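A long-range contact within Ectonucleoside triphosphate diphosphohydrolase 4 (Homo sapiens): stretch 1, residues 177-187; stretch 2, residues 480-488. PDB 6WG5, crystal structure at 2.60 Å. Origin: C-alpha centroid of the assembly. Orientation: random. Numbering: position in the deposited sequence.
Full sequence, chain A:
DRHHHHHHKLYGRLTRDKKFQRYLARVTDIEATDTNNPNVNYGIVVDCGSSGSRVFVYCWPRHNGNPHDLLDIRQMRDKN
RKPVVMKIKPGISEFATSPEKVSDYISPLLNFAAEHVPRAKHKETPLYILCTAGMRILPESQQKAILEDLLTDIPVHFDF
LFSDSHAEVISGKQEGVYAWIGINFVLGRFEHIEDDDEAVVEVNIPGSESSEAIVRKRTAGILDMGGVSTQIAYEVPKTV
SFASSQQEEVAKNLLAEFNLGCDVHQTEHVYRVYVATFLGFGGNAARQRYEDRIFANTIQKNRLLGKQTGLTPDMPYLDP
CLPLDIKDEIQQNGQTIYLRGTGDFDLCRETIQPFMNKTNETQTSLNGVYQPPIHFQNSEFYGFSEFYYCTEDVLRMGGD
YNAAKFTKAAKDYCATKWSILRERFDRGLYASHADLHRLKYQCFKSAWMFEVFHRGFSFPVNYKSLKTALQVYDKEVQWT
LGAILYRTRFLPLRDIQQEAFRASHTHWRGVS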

ATOM      1  N   VAL A 177       0.101  -7.487   2.372  1.00 28.70           N
ATOM      2  CA  VAL A 177       1.275  -8.357   2.355  1.00 29.02           C
ATOM      3  C   VAL A 177       1.969  -8.274   1.002  1.00 23.91           C
ATOM      4  O   VAL A 177       3.188  -8.080   0.920  1.00 21.77           O
ATOM      5  CB  VAL A 177       0.879  -9.806   2.694  1.00 29.11           C
ATOM      6  CG1 VAL A 177       2.092 -10.733   2.596  1.00 26.72           C
ATOM      7  CG2 VAL A 177       0.277  -9.880   4.086  1.00 26.94           C
ATOM      8  N   TYR A 178       1.203  -8.421  -0.083  1.00 22.09           N
ATOM      9  CA  TYR A 178       1.794  -8.362  -1.417  1.00 25.90           C
ATOM     10  C   TYR A 178       2.518  -7.040  -1.643  1.00 25.30           C
ATOM     11  O   TYR A 178       3.613  -7.015  -2.215  1.00 26.07           O
ATOM     12  CB  TYR A 178       0.713  -8.565  -2.480  1.00 30.41           C
ATOM     13  CG  TYR A 178       0.143  -9.970  -2.553  1.00 35.62           C
ATOM     14  CD1 TYR A 178       0.905 -11.078  -2.204  1.00 35.11           C
ATOM     15  CD2 TYR A 178      -1.160 -10.184  -2.985  1.00 38.43           C
ATOM     16  CE1 TYR A 178       0.386 -12.356  -2.278  1.00 34.24           C
ATOM     17  CE2 TYR A 178      -1.687 -11.459  -3.062  1.00 41.39           C
ATOM     18  CZ  TYR A 178      -0.910 -12.540  -2.708  1.00 40.71           C
ATOM     19  OH  TYR A 178      -1.431 -13.811  -2.782  1.00 43.61           O
ATOM     20  N   ALA A 179       1.924  -5.929  -1.206  1.00 27.18           N
ATOM     21  CA  ALA A 179       2.591  -4.640  -1.356  1.00 27.96           C
ATOM     22  C   ALA A 179       3.856  -4.581  -0.510  1.00 23.72           C
ATOM     23  O   ALA A 179       4.871  -4.018  -0.935  1.00 21.21           O
ATOM     24  CB  ALA A 179       1.638  -3.507  -0.981  1.00 27.25           C
ATOM     25  N   TRP A 180       3.815  -5.161   0.692  1.00 26.07           N
ATOM     26  CA  TRP A 180       4.999  -5.184   1.541  1.00 24.23           C
ATOM     27  C   TRP A 180       6.109  -6.014   0.907  1.00 24.55           C
ATOM     28  O   TRP A 180       7.286  -5.639   0.966  1.00 26.18           O
ATOM     29  CB  TRP A 180       4.632  -5.724   2.923  1.00 21.94           C
ATOM     30  CG  TRP A 180       5.784  -5.796   3.872  1.00 23.56           C
ATOM     31  CD1 TRP A 180       6.201  -4.823   4.732  1.00 25.21           C
ATOM     32  CD2 TRP A 180       6.667  -6.907   4.064  1.00 24.09           C
ATOM     33  NE1 TRP A 180       7.291  -5.259   5.447  1.00 25.83           N
ATOM     34  CE2 TRP A 180       7.597  -6.536   5.055  1.00 22.72           C
ATOM     35  CE3 TRP A 180       6.761  -8.181   3.493  1.00 24.04           C
ATOM     36  CZ2 TRP A 180       8.607  -7.389   5.487  1.00 22.29           C
ATOM     37  CZ3 TRP A 180       7.767  -9.027   3.922  1.00 23.81           C
ATOM     38  CH2 TRP A 180       8.677  -8.628   4.908  1.00 24.83           C
ATOM     39  N   ILE A 181       5.752  -7.145   0.289  1.00 21.53           N
ATOM     40  CA  ILE A 181       6.739  -7.956  -0.417  1.00 21.27           C
ATOM     41  C   ILE A 181       7.314  -7.180  -1.594  1.00 23.85           C
ATOM     42  O   ILE A 181       8.521  -7.229  -1.863  1.00 26.55           O
ATOM     43  CB  ILE A 181       6.111  -9.287  -0.873  1.00 21.08           C
ATOM     44  CG1 ILE A 181       5.766 -10.160   0.336  1.00 20.36           C
ATOM     45  CG2 ILE A 181       7.054 -10.043  -1.814  1.00 23.33           C
ATOM     46  CD1 ILE A 181       4.931 -11.381  -0.007  1.00 23.03           C
ATOM     47  N   GLY A 182       6.460  -6.453  -2.314  1.00 22.88           N
ATOM     48  CA  GLY A 182       6.918  -5.751  -3.502  1.00 26.16           C
ATOM     49  C   GLY A 182       8.013  -4.746  -3.202  1.00 25.77           C
ATOM     50  O   GLY A 182       9.043  -4.711  -3.879  1.00 27.44           O
ATOM     51  N   ILE A 183       7.807  -3.913  -2.180  1.00 21.94           N
ATOM     52  CA  ILE A 183       8.774  -2.856  -1.897  1.00 21.66           C
ATOM     53  C   ILE A 183      10.079  -3.450  -1.386  1.00 23.11           C
ATOM     54  O   ILE A 183      11.167  -3.048  -1.813  1.00 26.92           O
ATOM     55  CB  ILE A 183       8.185  -1.833  -0.906  1.00 22.91           C
ATOM     56  CG1 ILE A 183       9.146  -0.652  -0.751  1.00 29.77           C
ATOM     57  CG2 ILE A 183       7.901  -2.476   0.452  1.00 26.06           C
ATOM     58  CD1 ILE A 183       8.646   0.448   0.163  1.00 35.96           C
ATOM     59  N   ASN A 184      10.000  -4.417  -0.471  1.00 25.76           N
ATOM     60  CA  ASN A 184      11.217  -4.995   0.085  1.00 23.82           C
ATOM     61  C   ASN A 184      11.988  -5.781  -0.963  1.00 19.45           C
ATOM     62  O   ASN A 184      13.217  -5.882  -0.880  1.00 20.63           O
ATOM     63  CB  ASN A 184      10.880  -5.885   1.278  1.00 23.85           C
ATOM     64  CG  ASN A 184      10.599  -5.087   2.529  1.00 25.69           C
ATOM     65  OD1 ASN A 184      11.521  -4.680   3.236  1.00 21.43           O
ATOM     66  ND2 ASN A 184       9.320  -4.848   2.807  1.00 25.25           N
ATOM     67  N   PHE A 185      11.293  -6.336  -1.952  1.00 25.83           N
ATOM     68  CA  PHE A 185      11.982  -7.060  -3.012  1.00 25.76           C
ATOM     69  C   PHE A 185      12.850  -6.120  -3.838  1.00 27.35           C
ATOM     70  O   PHE A 185      14.049  -6.365  -4.018  1.00 31.69           O
ATOM     71  CB  PHE A 185      10.967  -7.779  -3.896  1.00 21.15           C
ATOM     72  CG  PHE A 185      11.593  -8.590  -4.985  1.00 26.55           C
ATOM     73  CD1 PHE A 185      12.302  -9.739  -4.686  1.00 24.76           C
ATOM     74  CD2 PHE A 185      11.475  -8.203  -6.308  1.00 26.51           C
ATOM     75  CE1 PHE A 185      12.882 -10.490  -5.685  1.00 26.07           C
ATOM     76  CE2 PHE A 185      12.052  -8.949  -7.312  1.00 29.53           C
ATOM     77  CZ  PHE A 185      12.758 -10.096  -7.000  1.00 30.06           C
ATOM     78  N   VAL A 186      12.265  -5.032  -4.346  1.00 37.32           N
ATOM     79  CA  VAL A 186      13.040  -4.092  -5.154  1.00 35.03           C
ATOM     80  C   VAL A 186      14.146  -3.459  -4.323  1.00 32.89           C
ATOM     81  O   VAL A 186      15.220  -3.140  -4.847  1.00 36.53           O
ATOM     82  CB  VAL A 186      12.121  -3.020  -5.779  1.00 35.16           C
ATOM     83  CG1 VAL A 186      11.110  -3.664  -6.713  1.00 44.76           C
ATOM     84  CG2 VAL A 186      11.414  -2.208  -4.702  1.00 32.50           C
ATOM     85  N   LEU A 187      13.912  -3.270  -3.024  1.00 27.50           N
ATOM     86  CA  LEU A 187      14.952  -2.753  -2.142  1.00 26.78           C
ATOM     87  C   LEU A 187      16.020  -3.790  -1.823  1.00 31.53           C
ATOM     88  O   LEU A 187      17.007  -3.449  -1.162  1.00 33.78           O
ATOM     89  CB  LEU A 187      14.330  -2.242  -0.840  1.00 28.92           C
ATOM     90  CG  LEU A 187      13.444  -0.996  -0.941  1.00 29.55           C
ATOM     91  CD1 LEU A 187      12.917  -0.620   0.434  1.00 33.25           C
ATOM     92  CD2 LEU A 187      14.191   0.176  -1.554  1.00 29.92           C
ATOM     93  N   THR A 480       1.256  -6.150  -7.286  1.00 32.40           N
ATOM     94  CA  THR A 480       1.223  -7.300  -8.183  1.00 37.12           C
ATOM     95  C   THR A 480       2.588  -7.972  -8.276  1.00 36.42           C
ATOM     96  O   THR A 480       2.671  -9.175  -8.546  1.00 34.08           O
ATOM     97  CB  THR A 480       0.750  -6.870  -9.573  1.00 38.34           C
ATOM     98  OG1 THR A 480       1.559  -5.787 -10.047  1.00 40.01           O
ATOM     99  CG2 THR A 480      -0.709  -6.432  -9.533  1.00 39.83           C
ATOM    100  N   LEU A 481       3.667  -7.215  -8.056  1.00 32.03           N
ATOM    101  CA  LEU A 481       5.001  -7.805  -8.066  1.00 31.29           C
ATOM    102  C   LEU A 481       5.197  -8.742  -6.881  1.00 31.19           C
ATOM    103  O   LEU A 481       5.790  -9.818  -7.024  1.00 35.64           O
ATOM    104  CB  LEU A 481       6.060  -6.704  -8.060  1.00 32.20           C
ATOM    105  CG  LEU A 481       7.516  -7.161  -7.970  1.00 31.19           C
ATOM    106  CD1 LEU A 481       7.869  -8.096  -9.115  1.00 32.12           C
ATOM    107  CD2 LEU A 481       8.436  -5.953  -7.958  1.00 31.59           C
ATOM    108  N   GLY A 482       4.718  -8.350  -5.701  1.00 28.19           N
ATOM    109  CA  GLY A 482       4.766  -9.251  -4.564  1.00 26.98           C
ATOM    110  C   GLY A 482       3.872 -10.458  -4.749  1.00 26.84           C
ATOM    111  O   GLY A 482       4.167 -11.538  -4.229  1.00 29.92           O
ATOM    112  N   ALA A 483       2.775 -10.298  -5.491  1.00 28.74           N
ATOM    113  CA  ALA A 483       1.884 -11.423  -5.754  1.00 28.72           C
ATOM    114  C   ALA A 483       2.559 -12.455  -6.649  1.00 28.92           C
ATOM    115  O   ALA A 483       2.616 -13.642  -6.307  1.00 28.57           O
ATOM    116  CB  ALA A 483       0.587 -10.923  -6.390  1.00 29.85           C
ATOM    117  N   ILE A 484       3.076 -12.022  -7.801  1.00 32.46           N
ATOM    118  CA  ILE A 484       3.767 -12.950  -8.693  1.00 33.43           C
ATOM    119  C   ILE A 484       4.947 -13.590  -7.975  1.00 32.93           C
ATOM    120  O   ILE A 484       5.229 -14.781  -8.149  1.00 37.11           O
ATOM    121  CB  ILE A 484       4.211 -12.228  -9.981  1.00 35.73           C
ATOM    122  CG1 ILE A 484       4.737 -13.228 -11.012  1.00 39.92           C
ATOM    123  CG2 ILE A 484       5.278 -11.182  -9.687  1.00 34.48           C
ATOM    124  CD1 ILE A 484       3.654 -13.890 -11.820  1.00 42.09           C
ATOM    125  N   LEU A 485       5.652 -12.812  -7.152  1.00 36.72           N
ATOM    126  CA  LEU A 485       6.814 -13.344  -6.451  1.00 39.11           C
ATOM    127  C   LEU A 485       6.410 -14.438  -5.473  1.00 38.40           C
ATOM    128  O   LEU A 485       7.118 -15.440  -5.320  1.00 35.59           O
ATOM    129  CB  LEU A 485       7.545 -12.212  -5.728  1.00 39.85           C
ATOM    130  CG  LEU A 485       8.925 -12.523  -5.149  1.00 42.82           C
ATOM    131  CD1 LEU A 485       9.907 -12.903  -6.247  1.00 45.78           C
ATOM    132  CD2 LEU A 485       9.440 -11.326  -4.362  1.00 42.38           C
ATOM    133  N   TYR A 486       5.266 -14.269  -4.808  1.00 36.93           N
ATOM    134  CA  TYR A 486       4.807 -15.273  -3.855  1.00 35.94           C
ATOM    135  C   TYR A 486       4.219 -16.490  -4.559  1.00 36.88           C
ATOM    136  O   TYR A 486       4.455 -17.626  -4.136  1.00 40.58           O
ATOM    137  CB  TYR A 486       3.779 -14.663  -2.902  1.00 34.16           C
ATOM    138  CG  TYR A 486       3.361 -15.602  -1.792  1.00 33.60           C
ATOM    139  CD1 TYR A 486       2.127 -16.236  -1.817  1.00 33.99           C
ATOM    140  CD2 TYR A 486       4.208 -15.865  -0.725  1.00 32.41           C
ATOM    141  CE1 TYR A 486       1.746 -17.099  -0.809  1.00 30.17           C
ATOM    142  CE2 TYR A 486       3.837 -16.725   0.287  1.00 34.02           C
ATOM    143  CZ  TYR A 486       2.605 -17.340   0.242  1.00 34.75           C
ATOM    144  OH  TYR A 486       2.231 -18.200   1.252  1.00 38.12           O
ATOM    145  N   ARG A 487       3.456 -16.279  -5.637  1.00 34.89           N
ATOM    146  CA  ARG A 487       2.811 -17.405  -6.307  1.00 35.54           C
ATOM    147  C   ARG A 487       3.818 -18.295  -7.028  1.00 38.45           C
ATOM    148  O   ARG A 487       3.588 -19.501  -7.159  1.00 42.33           O
ATOM    149  CB  ARG A 487       1.751 -16.902  -7.290  1.00 35.87           C
ATOM    150  CG  ARG A 487       0.576 -16.153  -6.648  1.00 43.77           C
ATOM    151  CD  ARG A 487      -0.129 -16.978  -5.574  1.00 50.74           C
ATOM    152  NE  ARG A 487      -0.555 -18.288  -6.064  1.00 55.97           N
ATOM    153  CZ  ARG A 487      -1.747 -18.549  -6.597  1.00 55.29           C
ATOM    154  NH1 ARG A 487      -2.661 -17.593  -6.720  1.00 56.74           N
ATOM    155  NH2 ARG A 487      -2.029 -19.778  -7.010  1.00 49.46           N
ATOM    156  N   THR A 488       4.935 -17.732  -7.494  1.00 29.09           N
ATOM    157  CA  THR A 488       5.939 -18.484  -8.238  1.00 32.07           C
ATOM    158  C   THR A 488       7.096 -18.947  -7.358  1.00 33.24           C
ATOM    159  O   THR A 488       8.136 -19.361  -7.880  1.00 37.78           O
ATOM    160  CB  THR A 488       6.483 -17.645  -9.398  1.00 35.16           C
ATOM    161  OG1 THR A 488       7.107 -16.459  -8.891  1.00 37.47           O
ATOM    162  CG2 THR A 488       5.372 -17.260 -10.358  1.00 35.32           C
TER

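Two helices almost 300 residues apart in sequence cross nearly at right angles (91°), their axes approaching to 6.8 Å, and bury 513 Å² between them. Glycine meets glycine at the crossing: the CA atoms of Gly 182 and Gly 482 lie 4.2 Å apart. At Gly 482 the fit leaves no room for a side chain, since a CB in ideal position would sit 2.0 Å from Tyr 178 O, a clash, and 3.1 Å from Ile 181 CB. Ile 181 packs beside this point, its CG2 3.7 Å from Gly 482 CA and also 3.7 Å from Leu 485 CD2.

Further along the first helix, Phe 185 (chi1 t) receives Leu 485 over one ring face. Leu 485 CD1 makes a CH-pi contact 4.2 Å from the ring centroid, while Leu 485 CD2 comes within 3.3 Å of Phe 185 CD1, a tight apolar approach. Leu 481 leaves its helix sideways, but its end comes nearer to the first helix: its CD2 lies 3.7 Å from Val 186 CG1 and 4.1 Å from Phe 185 CD2.

Tyr 178 (chi1 m) lays its ring along the second helix. Ala 483 CA stands over one face, 3.9 Å from the ring centroid and 17° off the normal, a CH-pi contact, and Ala 483 CB reaches to 3.9 Å from Tyr 178 CD2. Tyr 486 CB adds a looser apolar contact, 4.2 Å from Tyr 178 CE1.

Polar atoms contribute little. Tyr 178 O receives a CA-H...O contact from Gly 482 CA at 3.4 Å, with 160° at the hydrogen, while also accepting the helical hydrogen bond from Gly 182 N (2.9 Å). Farther out, Tyr 178 OH lies 4.4 Å from Arg 487 CD, merely the aliphatic part of that side chain. No hydrogen bond joins the two stretches.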